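Local coordinates for protein putative hydroxymethylglutaryl-CoA synthase (PDB 3SQZ) that probably acts as a hydroxymethylglutaryl-CoA synthase of the thiolase fold and binds coenzyme A, at residues A[83-88]-A[108-113]; A[124-129]-A[168-173]. All coordinates share one frame; numbering follows the deposited sequence. Where two conformers were deposited one is given.

Interaction 1 (A[83-88]-A[108-113]); sequences DDVVTL and VILATE
V85 meets T112 and L110 through a single methyl, CG2, which leans over the side-chain oxygen of T112 (V85 CG2 to T112 OG1, 3.3 Å) and rests beside its CB (V85 CG2 to T112 CB, 3.8 Å). The side chains of V85 and T112 run roughly perpendicular. L110 offers both ends of its fork to the same methyl, and its CD2 lies 4.1 Å from V85 CG2. With CG1 of V85 at chi1 60°, the other branch, CG2, extends away from its own backbone N and becomes the one that touches. No hydrogen bond joins the two segments. T112 OG1 is instead engaged with S172 O, S114 N and D173 OD2, so the methyl covers an oxygen whose polar needs are met by other partners.

This is a helix start laid on a sheet of the thiolase fold: L110 and T112 face helix 85-94, L110 also packing on A123 of helix 122-129, whereas I109 and A111 face helix 147-161 on the other face of the sheet. E113, which follows T112, is the predicted proton donor/acceptor, and its N is bonded to D173 OD2.

A capping box, D84 with T87, brackets V85 at the helix start. D84 OD1, the N-cap acceptor, receives T87 N nearly head-on (3.0 Å, 166°), and D84 N returns a more bent bond to T87 OG1 (2.8 Å, 137°). T87 OG1 in turn donates to the anti lone pair of D83 OD1 at 2.7 Å. Further out, D84 OD2 forms a salt bridge with R417.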
loop_
_atom_site.group_PDB
_atom_site.type_symbol
_atom_site.label_atom_id
_atom_site.label_comp_id
_atom_site.label_asym_id
_atom_site.label_seq_id
_atom_site.Cartn_x
_atom_site.Cartn_y
_atom_site.Cartn_z
ATOM N N ASP A 83 1.474 9.186 14.419
ATOM C CA ASP A 83 0.719 8.312 13.515
ATOM C C ASP A 83 1.758 7.544 12.699
ATOM O O ASP A 83 2.349 8.092 11.766
ATOM C CB ASP A 83 -0.174 9.162 12.600
ATOM C CG ASP A 83 -1.496 8.477 12.212
ATOM O OD1 ASP A 83 -1.693 7.268 12.475
ATOM O OD2 ASP A 83 -2.349 9.172 11.615
ATOM N N ASP A 84 1.995 6.285 13.064
ATOM C CA ASP A 84 3.087 5.505 12.488
ATOM C C ASP A 84 2.572 4.240 11.813
ATOM O O ASP A 84 1.367 4.092 11.581
ATOM C CB ASP A 84 4.141 5.176 13.557
ATOM C CG ASP A 84 3.646 4.202 14.604
ATOM O OD1 ASP A 84 2.493 3.734 14.528
ATOM O OD2 ASP A 84 4.454 3.890 15.509
ATOM N N VAL A 85 3.483 3.324 11.489
ATOM C CA VAL A 85 3.091 2.093 10.818
ATOM C C VAL A 85 2.009 1.333 11.592
ATOM O O VAL A 85 1.076 0.780 11.007
ATOM C CB VAL A 85 4.335 1.178 10.571
ATOM C CG1 VAL A 85 5.037 0.791 11.886
ATOM C CG2 VAL A 85 3.950 -0.065 9.776
ATOM N N VAL A 86 2.147 1.299 12.911
ATOM C CA VAL A 86 1.226 0.556 13.761
ATOM C C VAL A 86 -0.152 1.193 13.803
ATOM O O VAL A 86 -1.170 0.508 13.654
ATOM C CB VAL A 86 1.790 0.435 15.193
ATOM C CG1 VAL A 86 0.733 -0.054 16.165
ATOM C CG2 VAL A 86 2.995 -0.485 15.202
ATOM N N THR A 87 -0.198 2.501 14.021
ATOM C CA THR A 87 -1.490 3.162 14.149
ATOM C C THR A 87 -2.242 3.194 12.826
ATOM O O THR A 87 -3.456 3.005 12.800
ATOM C CB THR A 87 -1.355 4.564 14.745
ATOM O OG1 THR A 87 -0.498 5.343 13.915
ATOM C CG2 THR A 87 -0.752 4.483 16.135
ATOM N N LEU A 88 -1.528 3.425 11.726
ATOM C CA LEU A 88 -2.172 3.384 10.417
ATOM C C LEU A 88 -2.690 1.975 10.128
ATOM O O LEU A 88 -3.809 1.812 9.629
ATOM C CB LEU A 88 -1.221 3.861 9.319
ATOM C CG LEU A 88 -0.845 5.344 9.376
ATOM C CD1 LEU A 88 0.272 5.627 8.393
ATOM C CD2 LEU A 88 -2.052 6.246 9.118
ATOM N N VAL A 108 -2.052 -12.701 11.702
ATOM C CA VAL A 108 -1.980 -11.271 11.426
ATOM C C VAL A 108 -0.588 -11.009 10.869
ATOM O O VAL A 108 0.416 -11.297 11.537
ATOM C CB VAL A 108 -2.177 -10.452 12.716
ATOM C CG1 VAL A 108 -2.074 -8.956 12.417
ATOM C CG2 VAL A 108 -3.518 -10.780 13.384
ATOM N N ILE A 109 -0.518 -10.505 9.641
ATOM C CA ILE A 109 0.759 -10.257 8.986
ATOM C C ILE A 109 0.866 -8.775 8.662
ATOM O O ILE A 109 -0.008 -8.218 7.980
ATOM C CB ILE A 109 0.921 -11.046 7.669
ATOM C CG1 ILE A 109 0.604 -12.533 7.877
ATOM C CG2 ILE A 109 2.321 -10.845 7.110
ATOM C CD1 ILE A 109 0.644 -13.354 6.592
ATOM N N LEU A 110 1.937 -8.138 9.125
ATOM C CA LEU A 110 2.233 -6.755 8.776
ATOM C C LEU A 110 3.351 -6.722 7.748
ATOM O O LEU A 110 4.479 -7.122 8.051
ATOM C CB LEU A 110 2.655 -5.976 10.020
ATOM C CG LEU A 110 3.171 -4.555 9.750
ATOM C CD1 LEU A 110 2.122 -3.665 9.092
ATOM C CD2 LEU A 110 3.691 -3.931 11.040
ATOM N N ALA A 111 3.027 -6.271 6.542
ATOM C CA ALA A 111 4.015 -5.990 5.508
ATOM C C ALA A 111 4.403 -4.521 5.619
ATOM O O ALA A 111 3.529 -3.649 5.623
ATOM C CB ALA A 111 3.424 -6.284 4.138
ATOM N N THR A 112 5.698 -4.247 5.756
ATOM C CA THR A 112 6.146 -2.876 5.916
ATOM C C THR A 112 7.632 -2.768 5.625
ATOM O O THR A 112 8.368 -3.754 5.734
ATOM C CB THR A 112 5.858 -2.343 7.354
ATOM O OG1 THR A 112 6.127 -0.940 7.415
ATOM C CG2 THR A 112 6.721 -3.057 8.402
ATOM N N GLU A 113 8.065 -1.561 5.271
ATOM C CA GLU A 113 9.479 -1.207 5.303
ATOM C C GLU A 113 9.693 0.012 6.197
ATOM O O GLU A 113 10.732 0.672 6.121
ATOM C CB GLU A 113 10.050 -0.994 3.894
ATOM C CG GLU A 113 9.314 0.041 3.065
ATOM C CD GLU A 113 10.014 0.357 1.758
ATOM O OE1 GLU A 113 11.089 0.990 1.811
ATOM O OE2 GLU A 113 9.484 -0.021 0.679
#

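Interaction 2 (A[124-129]-A[168-173])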
loop_
_atom_site.group_PDB
_atom_site.type_symbol
_atom_site.label_atom_id
_atom_site.label_comp_id
_atom_site.label_asym_id
_atom_site.label_seq_id
_atom_site.Cartn_x
_atom_site.Cartn_y
_atom_site.Cartn_z
ATOM N N VAL A 124 2.076 -7.475 16.225
ATOM C CA VAL A 124 1.651 -7.799 17.584
ATOM C C VAL A 124 0.795 -6.668 18.164
ATOM O O VAL A 124 -0.218 -6.920 18.812
ATOM C CB VAL A 124 2.858 -8.110 18.483
ATOM C CG1 VAL A 124 2.416 -8.274 19.931
ATOM C CG2 VAL A 124 3.572 -9.367 17.984
ATOM N N TYR A 125 1.203 -5.425 17.930
ATOM C CA TYR A 125 0.419 -4.283 18.387
ATOM C C TYR A 125 -0.937 -4.218 17.712
ATOM O O TYR A 125 -1.933 -3.869 18.339
ATOM C CB TYR A 125 1.157 -2.972 18.132
ATOM C CG TYR A 125 2.424 -2.800 18.928
ATOM C CD1 TYR A 125 2.379 -2.560 20.295
ATOM C CD2 TYR A 125 3.662 -2.854 18.310
ATOM C CE1 TYR A 125 3.538 -2.379 21.026
ATOM C CE2 TYR A 125 4.820 -2.673 19.029
ATOM C CZ TYR A 125 4.756 -2.436 20.384
ATOM O OH TYR A 125 5.924 -2.255 21.079
ATOM N N VAL A 126 -0.975 -4.526 16.423
ATOM C CA VAL A 126 -2.243 -4.500 15.710
ATOM C C VAL A 126 -3.191 -5.559 16.281
ATOM O O VAL A 126 -4.370 -5.297 16.522
ATOM C CB VAL A 126 -2.042 -4.673 14.197
ATOM C CG1 VAL A 126 -3.377 -4.649 13.473
ATOM C CG2 VAL A 126 -1.122 -3.580 13.654
ATOM N N HIS A 127 -2.657 -6.753 16.509
ATOM C CA HIS A 127 -3.412 -7.831 17.128
ATOM C C HIS A 127 -4.057 -7.374 18.446
ATOM O O HIS A 127 -5.239 -7.609 18.697
ATOM C CB HIS A 127 -2.496 -9.035 17.358
ATOM C CG HIS A 127 -3.170 -10.175 18.044
ATOM N ND1 HIS A 127 -3.282 -10.251 19.415
ATOM C CD2 HIS A 127 -3.791 -11.272 17.552
ATOM C CE1 HIS A 127 -3.947 -11.345 19.738
ATOM N NE2 HIS A 127 -4.272 -11.981 18.625
ATOM N N SER A 128 -3.278 -6.696 19.278
ATOM C CA SER A 128 -3.721 -6.213 20.576
ATOM C C SER A 128 -4.755 -5.088 20.460
ATOM O O SER A 128 -5.809 -5.109 21.087
ATOM C CB SER A 128 -2.494 -5.709 21.335
ATOM O OG SER A 128 -2.837 -5.213 22.609
ATOM N N LEU A 129 -4.415 -4.076 19.667
ATOM C CA LEU A 129 -5.271 -2.900 19.533
ATOM C C LEU A 129 -6.647 -3.257 18.985
ATOM O O LEU A 129 -7.639 -2.620 19.334
ATOM C CB LEU A 129 -4.615 -1.839 18.647
ATOM C CG LEU A 129 -3.419 -1.106 19.256
ATOM C CD1 LEU A 129 -2.643 -0.359 18.183
ATOM C CD2 LEU A 129 -3.834 -0.168 20.393
ATOM N N LEU A 168 -5.635 -11.639 8.523
ATOM C CA LEU A 168 -5.573 -10.201 8.342
ATOM C C LEU A 168 -4.193 -9.830 7.817
ATOM O O LEU A 168 -3.178 -10.100 8.475
ATOM C CB LEU A 168 -5.822 -9.514 9.675
ATOM C CG LEU A 168 -5.743 -7.988 9.668
ATOM C CD1 LEU A 168 -6.801 -7.388 8.744
ATOM C CD2 LEU A 168 -5.864 -7.459 11.082
ATOM N N VAL A 169 -4.160 -9.230 6.629
ATOM C CA VAL A 169 -2.939 -8.729 6.028
ATOM C C VAL A 169 -2.960 -7.210 6.070
ATOM O O VAL A 169 -3.931 -6.591 5.640
ATOM C CB VAL A 169 -2.802 -9.208 4.564
ATOM C CG1 VAL A 169 -1.597 -8.570 3.873
ATOM C CG2 VAL A 169 -2.710 -10.728 4.524
ATOM N N LEU A 170 -1.904 -6.615 6.607
ATOM C CA LEU A 170 -1.752 -5.168 6.671
ATOM C C LEU A 170 -0.554 -4.781 5.830
ATOM O O LEU A 170 0.499 -5.406 5.930
ATOM C CB LEU A 170 -1.494 -4.706 8.105
ATOM C CG LEU A 170 -2.512 -4.971 9.214
ATOM C CD1 LEU A 170 -3.943 -4.707 8.785
ATOM C CD2 LEU A 170 -2.355 -6.351 9.813
ATOM N N ALA A 171 -0.720 -3.746 5.014
ATOM C CA ALA A 171 0.365 -3.196 4.208
ATOM C C ALA A 171 0.437 -1.722 4.558
ATOM O O ALA A 171 -0.374 -0.926 4.066
ATOM C CB ALA A 171 0.071 -3.377 2.741
ATOM N N SER A 172 1.385 -1.367 5.425
ATOM C CA SER A 172 1.390 -0.066 6.082
ATOM C C SER A 172 2.778 0.543 6.001
ATOM O O SER A 172 3.767 -0.124 6.282
ATOM C CB SER A 172 0.994 -0.233 7.542
ATOM O OG SER A 172 0.946 1.024 8.181
ATOM N N ASP A 173 2.853 1.817 5.624
ATOM C CA ASP A 173 4.150 2.445 5.391
ATOM C C ASP A 173 4.038 3.960 5.392
ATOM O O ASP A 173 2.975 4.534 5.102
ATOM C CB ASP A 173 4.743 1.993 4.048
ATOM C CG ASP A 173 5.599 0.736 4.163
ATOM O OD1 ASP A 173 5.311 -0.246 3.447
ATOM O OD2 ASP A 173 6.583 0.754 4.934
#
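V126 reaches L170 and L168 from helix 122-129, and the contact between these segments is purely apolar. One methyl does the work: V126 CG1 stands 4.2 Å from L170 CD2 and 4.4 Å from L168 CD2, so it sits over two leucines that are two residues apart on the strand and point the same way. The side chains of V126 and L170 lie side by side, each pointing against the other. CG1 is placed by a chi1 of 180°, which stretches this branch away from its own backbone N toward the sheet. The separations are loose van der Waals distances, and V126 also rests on A89 of helix 85-94.

In the thiolase fold the strand is an inner one of a mixed sheet. L168 and L170 face helix 122-129, and S172 on the same face touches L88 of helix 85-94, whereas V169 and A171 turn to helix 147-161 on the opposite face.

Backbone hydrogen bonds form a second class. On the strand, L168 and L170 pair with I109 of strand 105-111. Within the helix, L129 N donates to Y125 O at 2.8 Å, and S128 N to V124 O at 3.1 Å.

Polar side-chain bonds make a third. H127, on the partly exposed side of the helix, bonds through NE2 to Q133 O, while D173 is buried at the far end of the strand segment, where its OD2 accepts from E113 N.

Overall arrangement
Both contacts are buried and lie on the same face of one sheet, where helices 85-94 and 122-129 pack over the adjacent strands 105-111 and 166-175, each helix touching both; their centres are about 5 Å apart. The helices are themselves in touch, V86 CG1 lying 3.5 Å from Y125 CB, while V108 CG1 packs 3.7 Å from L170 CD2 across the strands. Interaction 1 is mixed in character and adjoins the predicted catalytic glutamate; a probable T112 OG1 to S172 O hydrogen bond, 2.7 Å, links it to interaction 2. The latter is wholly apolar between its segments and sits farther from the chain centre, away from the annotated sites, on a helix whose outer side is partly exposed.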